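Local coordinates for protein heroin esterase (Rhodococcus sp., PDB 1LZL) that probably hydrolyses the acetyl ester groups of heroin, as an acetyl esterase of the alpha/beta hydrolase fold, at residues Phe183-Ile188 with Leu309-Arg314; Ser55-Asp60 with Leu137-Ala142. One frame throughout, in Å; residues are numbered along the deposited sequence.

How the contacts relate
Both contacts set a helix against the same mixed eight-stranded sheet, but at different depths of the fold. Contact 1 (183-188 with 309-314) is core: an inner parallel strand meets helix 299-315 through two phenylalanines, an alanine and an isoleucine, all buried, with apolar and CH-pi contacts and one ring tip against a helix carbonyl. Contact 2 (55-60 with 137-142) is a surface contact at the sheet margin, where the end of the outermost strand 49-56 and the loop after it meet the last turns of helix 128-142; there one tyrosine lies against backbone as much as side chain, and a water joins its hydroxyl to the strand. The centres of contact 1 and contact 2 are about 23 Å apart, without touching.

Contact 1: residues Phe183-Ile188 with Leu309-Arg314; sequences FQFLEI and LTAIRR. Unlike the reference sequence in segment 309-314: Leu309 (reference His), Thr310 (reference Cys), Ala311 (reference Asp), Ile312 (reference Pro), Arg313 (reference Glu).
Phe183 comes first, with CG anti to its backbone N (chi1 -169°), so the ring reaches out from the strand to the helix backbone. Its tip atom CZ meets the carbonyl oxygen Ala311 O at 3.5 Å, an oblique approach, and lies 4.3 Å from the methyl Ala311 CB. The neighbouring ring atom CE2 of Phe183 rests on Ile312, 4.1 Å from its CA. Gln184 points to the other side of the sheet, where NE2 is hydrogen-bonded to Thr252 and the side chain packs on helix 161-176. Strand 183-187 is thus sandwiched between helices on its two faces, the layered arrangement of the alpha/beta hydrolase fold; helix 299-315 runs nearly antiparallel to it, the short segment axes approaching to 9.3 Å. Phe185, its CG likewise anti to N, returns to the helix 299-315 side and is crossed at about a right angle by Ile312. The isoleucine's CG1 lies beside its own backbone N (chi1 -66°) and the chain runs on extended, which together carry CD1 over one face of the Phe185 ring, 4.1 Å from the centroid and 16° off the normal, a CH-pi contact. Ile312 CG1 sits 3.7 Å from Phe185 CD2, while Ala311 CB approaches the ring edge, 4.4 Å from Phe185 CE2. The Phe185 ring also meets that of Tyr253 on the next strand, their planes almost parallel.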
loop_
_atom_site.group_PDB
_atom_site.type_symbol
_atom_site.label_atom_id
_atom_site.label_comp_id
_atom_site.label_asym_id
_atom_site.label_seq_id
_atom_site.Cartn_x
_atom_site.Cartn_y
_atom_site.Cartn_z
ATOM N N PHE A 183 12.189 7.133 2.967
ATOM C CA PHE A 183 11.230 6.580 3.942
ATOM C C PHE A 183 10.304 5.588 3.253
ATOM O O PHE A 183 9.953 5.804 2.079
ATOM C CB PHE A 183 10.426 7.692 4.591
ATOM C CG PHE A 183 9.597 7.252 5.803
ATOM C CD1 PHE A 183 10.215 6.839 6.974
ATOM C CD2 PHE A 183 8.214 7.266 5.732
ATOM C CE1 PHE A 183 9.493 6.468 8.105
ATOM C CE2 PHE A 183 7.474 6.910 6.854
ATOM C CZ PHE A 183 8.100 6.496 8.021
ATOM N N GLN A 184 9.953 4.526 3.988
ATOM C CA GLN A 184 9.070 3.469 3.496
ATOM C C GLN A 184 7.864 3.321 4.392
ATOM O O GLN A 184 8.052 3.116 5.589
ATOM C CB GLN A 184 9.899 2.177 3.418
ATOM C CG GLN A 184 9.046 0.980 3.026
ATOM C CD GLN A 184 9.846 -0.290 2.803
ATOM O OE1 GLN A 184 9.591 -0.988 1.833
ATOM N NE2 GLN A 184 10.772 -0.579 3.725
ATOM N N PHE A 185 6.640 3.377 3.855
ATOM C CA PHE A 185 5.434 3.354 4.683
ATOM C C PHE A 185 4.553 2.186 4.230
ATOM O O PHE A 185 4.006 2.261 3.097
ATOM C CB PHE A 185 4.717 4.708 4.565
ATOM C CG PHE A 185 3.466 4.777 5.412
ATOM C CD1 PHE A 185 2.219 4.322 4.978
ATOM C CD2 PHE A 185 3.557 5.295 6.693
ATOM C CE1 PHE A 185 1.123 4.370 5.810
ATOM C CE2 PHE A 185 2.442 5.362 7.514
ATOM C CZ PHE A 185 1.225 4.890 7.093
ATOM N N LEU A 186 4.417 1.195 5.081
ATOM C CA LEU A 186 3.735 -0.036 4.718
ATOM C C LEU A 186 2.514 -0.253 5.584
ATOM O O LEU A 186 2.678 -0.583 6.791
ATOM C CB LEU A 186 4.727 -1.226 4.831
ATOM C CG LEU A 186 6.025 -1.060 4.021
ATOM C CD1 LEU A 186 6.897 -2.298 4.186
ATOM C CD2 LEU A 186 5.753 -0.799 2.530
ATOM N N GLU A 187 1.322 -0.092 5.046
ATOM C CA GLU A 187 0.130 -0.272 5.876
ATOM C C GLU A 187 -0.521 -1.599 5.550
ATOM O O GLU A 187 -0.847 -1.807 4.363
ATOM C CB GLU A 187 -0.803 0.922 5.589
ATOM C CG GLU A 187 -2.114 0.978 6.309
ATOM C CD GLU A 187 -2.829 2.330 6.136
ATOM O OE1 GLU A 187 -2.578 3.057 5.152
ATOM O OE2 GLU A 187 -3.662 2.611 7.053
ATOM N N ILE A 188 -0.733 -2.431 6.554
ATOM C CA ILE A 188 -1.316 -3.778 6.390
ATOM C C ILE A 188 -0.791 -4.455 5.112
ATOM O O ILE A 188 -1.519 -4.937 4.268
ATOM C CB ILE A 188 -2.842 -3.759 6.486
ATOM C CG1 ILE A 188 -3.604 -2.890 5.450
ATOM C CG2 ILE A 188 -3.239 -3.360 7.895
ATOM C CD1 ILE A 188 -5.130 -2.899 5.567
ATOM N N LEU A 309 0.227 10.025 9.885
ATOM C CA LEU A 309 0.725 11.363 9.511
ATOM C C LEU A 309 1.987 11.745 10.290
ATOM O O LEU A 309 2.921 12.286 9.702
ATOM C CB LEU A 309 -0.382 12.383 9.766
ATOM C CG LEU A 309 -1.588 12.355 8.831
ATOM C CD1 LEU A 309 -2.533 13.489 9.246
ATOM C CD2 LEU A 309 -1.226 12.497 7.360
ATOM N N THR A 310 1.983 11.438 11.593
ATOM C CA THR A 310 3.175 11.676 12.406
ATOM C C THR A 310 4.382 10.936 11.824
ATOM O O THR A 310 5.496 11.457 11.675
ATOM C CB THR A 310 2.944 11.273 13.863
ATOM O OG1 THR A 310 2.004 12.222 14.419
ATOM C CG2 THR A 310 4.201 11.426 14.684
ATOM N N ALA A 311 4.178 9.681 11.424
ATOM C CA ALA A 311 5.283 8.872 10.909
ATOM C C ALA A 311 5.859 9.436 9.614
ATOM O O ALA A 311 7.083 9.526 9.414
ATOM C CB ALA A 311 4.782 7.430 10.672
ATOM N N ILE A 312 4.925 9.813 8.699
ATOM C CA ILE A 312 5.371 10.337 7.403
ATOM C C ILE A 312 6.023 11.711 7.603
ATOM O O ILE A 312 7.081 11.962 6.981
ATOM C CB ILE A 312 4.206 10.361 6.408
ATOM C CG1 ILE A 312 3.755 8.928 6.074
ATOM C CG2 ILE A 312 4.539 11.111 5.132
ATOM C CD1 ILE A 312 2.402 8.863 5.389
ATOM N N ARG A 313 5.381 12.550 8.450
ATOM C CA ARG A 313 6.020 13.847 8.719
ATOM C C ARG A 313 7.448 13.723 9.206
ATOM O O ARG A 313 8.365 14.426 8.771
ATOM C CB ARG A 313 5.205 14.606 9.782
ATOM C CG ARG A 313 5.729 16.017 9.974
ATOM C CD ARG A 313 4.922 16.772 11.011
ATOM N NE ARG A 313 5.185 16.182 12.330
ATOM C CZ ARG A 313 4.166 15.794 13.103
ATOM N NH1 ARG A 313 2.913 15.946 12.663
ATOM N NH2 ARG A 313 4.363 15.260 14.291
ATOM N N ARG A 314 7.673 12.785 10.146
ATOM C CA ARG A 314 9.001 12.665 10.721
ATOM C C ARG A 314 9.956 11.983 9.765
ATOM O O ARG A 314 11.125 12.369 9.637
ATOM C CB ARG A 314 8.941 11.933 12.064
ATOM C CG ARG A 314 10.312 11.839 12.702
ATOM C CD ARG A 314 10.196 10.726 13.763
ATOM N NE ARG A 314 10.702 9.534 13.164
ATOM C CZ ARG A 314 11.528 8.538 13.137
ATOM N NH1 ARG A 314 12.467 8.315 14.053
ATOM N NH2 ARG A 314 11.354 7.723 12.087
#

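Contact 2: residues Ser55-Asp60 with Leu137-Ala142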
loop_
_atom_site.group_PDB
_atom_site.type_symbol
_atom_site.label_atom_id
_atom_site.label_comp_id
_atom_site.label_asym_id
_atom_site.label_seq_id
_atom_site.Cartn_x
_atom_site.Cartn_y
_atom_site.Cartn_z
ATOM N N SER A 55 2.080 11.856 -16.353
ATOM C CA SER A 55 2.260 10.673 -17.157
ATOM C C SER A 55 3.704 10.205 -17.114
ATOM O O SER A 55 4.561 10.819 -17.731
ATOM C CB SER A 55 1.848 11.115 -18.560
ATOM O OG SER A 55 1.804 10.050 -19.458
ATOM N N ALA A 56 4.000 9.120 -16.417
ATOM C CA ALA A 56 5.333 8.529 -16.315
ATOM C C ALA A 56 5.529 7.500 -17.414
ATOM O O ALA A 56 4.740 6.570 -17.639
ATOM C CB ALA A 56 5.495 7.874 -14.943
ATOM N N PRO A 57 6.602 7.551 -18.201
ATOM C CA PRO A 57 6.855 6.482 -19.176
ATOM C C PRO A 57 6.977 5.119 -18.492
ATOM O O PRO A 57 7.629 4.973 -17.449
ATOM C CB PRO A 57 8.177 6.939 -19.811
ATOM C CG PRO A 57 8.217 8.431 -19.604
ATOM C CD PRO A 57 7.579 8.667 -18.266
ATOM N N GLY A 58 6.303 4.083 -19.028
ATOM C CA GLY A 58 6.433 2.746 -18.460
ATOM C C GLY A 58 7.817 2.135 -18.732
ATOM O O GLY A 58 8.562 2.657 -19.576
ATOM N N LEU A 59 8.120 1.058 -18.006
ATOM C CA LEU A 59 9.348 0.293 -18.299
ATOM C C LEU A 59 9.216 -0.520 -19.580
ATOM O O LEU A 59 8.100 -0.848 -19.991
ATOM C CB LEU A 59 9.716 -0.717 -17.205
ATOM C CG LEU A 59 9.915 -0.139 -15.821
ATOM C CD1 LEU A 59 10.571 -1.195 -14.892
ATOM C CD2 LEU A 59 10.703 1.158 -15.739
ATOM N N ASP A 60 10.358 -0.872 -20.225
ATOM C CA ASP A 60 10.298 -1.692 -21.455
ATOM C C ASP A 60 9.373 -1.063 -22.477
ATOM O O ASP A 60 9.384 0.176 -22.669
ATOM C CB ASP A 60 9.874 -3.137 -21.120
ATOM C CG ASP A 60 10.974 -3.921 -20.416
ATOM O OD1 ASP A 60 12.121 -3.419 -20.386
ATOM O OD2 ASP A 60 10.694 -5.016 -19.866
ATOM N N LEU A 137 8.328 5.997 -9.836
ATOM C CA LEU A 137 9.401 6.461 -8.954
ATOM C C LEU A 137 10.547 7.060 -9.757
ATOM O O LEU A 137 11.023 8.152 -9.414
ATOM C CB LEU A 137 9.871 5.281 -8.080
ATOM C CG LEU A 137 11.018 5.638 -7.115
ATOM C CD1 LEU A 137 10.574 6.689 -6.088
ATOM C CD2 LEU A 137 11.588 4.416 -6.388
ATOM N N LEU A 138 10.971 6.354 -10.796
ATOM C CA LEU A 138 12.034 6.882 -11.690
ATOM C C LEU A 138 11.651 8.241 -12.247
ATOM O O LEU A 138 12.482 9.150 -12.322
ATOM C CB LEU A 138 12.253 5.882 -12.828
ATOM C CG LEU A 138 13.054 4.618 -12.478
ATOM C CD1 LEU A 138 13.039 3.623 -13.628
ATOM C CD2 LEU A 138 14.514 4.999 -12.189
ATOM N N TYR A 139 10.395 8.334 -12.682
ATOM C CA TYR A 139 9.926 9.595 -13.266
ATOM C C TYR A 139 9.909 10.699 -12.239
ATOM O O TYR A 139 10.410 11.802 -12.537
ATOM C CB TYR A 139 8.521 9.355 -13.832
ATOM C CG TYR A 139 7.864 10.666 -14.238
ATOM C CD1 TYR A 139 8.208 11.272 -15.444
ATOM C CD2 TYR A 139 6.907 11.267 -13.415
ATOM C CE1 TYR A 139 7.573 12.472 -15.773
ATOM C CE2 TYR A 139 6.280 12.455 -13.724
ATOM C CZ TYR A 139 6.641 13.030 -14.937
ATOM O OH TYR A 139 6.058 14.229 -15.295
ATOM N N ILE A 140 9.280 10.490 -11.070
ATOM C CA ILE A 140 9.212 11.627 -10.116
ATOM C C ILE A 140 10.600 12.065 -9.675
ATOM O O ILE A 140 10.820 13.266 -9.455
ATOM C CB ILE A 140 8.264 11.412 -8.935
ATOM C CG1 ILE A 140 8.652 10.253 -8.045
ATOM C CG2 ILE A 140 6.827 11.297 -9.461
ATOM C CD1 ILE A 140 7.667 10.110 -6.886
ATOM N N HIS A 141 11.547 11.133 -9.566
ATOM C CA HIS A 141 12.897 11.452 -9.124
ATOM C C HIS A 141 13.592 12.250 -10.219
ATOM O O HIS A 141 14.188 13.293 -9.903
ATOM C CB HIS A 141 13.661 10.150 -8.827
ATOM C CG HIS A 141 15.061 10.481 -8.402
ATOM N ND1 HIS A 141 16.097 10.198 -9.243
ATOM C CD2 HIS A 141 15.568 11.082 -7.292
ATOM C CE1 HIS A 141 17.233 10.600 -8.652
ATOM N NE2 HIS A 141 16.935 11.138 -7.480
ATOM N N ALA A 142 13.481 11.794 -11.452
ATOM C CA ALA A 142 14.184 12.455 -12.578
ATOM C C ALA A 142 13.586 13.803 -12.891
ATOM O O ALA A 142 14.287 14.690 -13.359
ATOM C CB ALA A 142 14.125 11.590 -13.831
HETATM O O HOH W 1 3.456 14.355 -16.925
#
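Tyr139 lays one face of its ring over the backbone of Ser55 and Ala56, at the end of the outermost strand. With CG anti to the backbone N (chi1 170°), the side chain leaves the helix toward the strand and carries its hydroxyl past Ser55. Ala56 CA stands over the ring 4.2 Å from its centroid and 23° off the normal, a CH-pi contact, while Ser55 O lies above the same face, likewise offset toward the rim, 4.0 Å from Tyr139 CE1. The tightest touch is at the root of the side chain, where Ala56 CB meets Tyr139 CB at 3.5 Å. This is helix 128-142 of the alpha/beta hydrolase fold, whose Leu137 turns the other way, onto the inner strands 79-85 and 153-159, so the helix bridges from central sheet to margin. Pro57 crosses the tyrosine at about a right angle, its CD 3.9 Å from Tyr139 CD1. Further along the loop, Leu59 and Leu138 also cross steeply, touching by their methyls, Leu59 CD2 being 4.0 Å from Leu138 CD1. A water accepts a hydrogen bond from Ser55 N at 2.9 Å and is hydrogen-bonded to Tyr139 OH at 3.1 Å. An alanine in place of Tyr139 would remove ring and hydroxyl, and would probably leave the strand end without the face that covers Ser55 and Ala56 and without its water link to the helix.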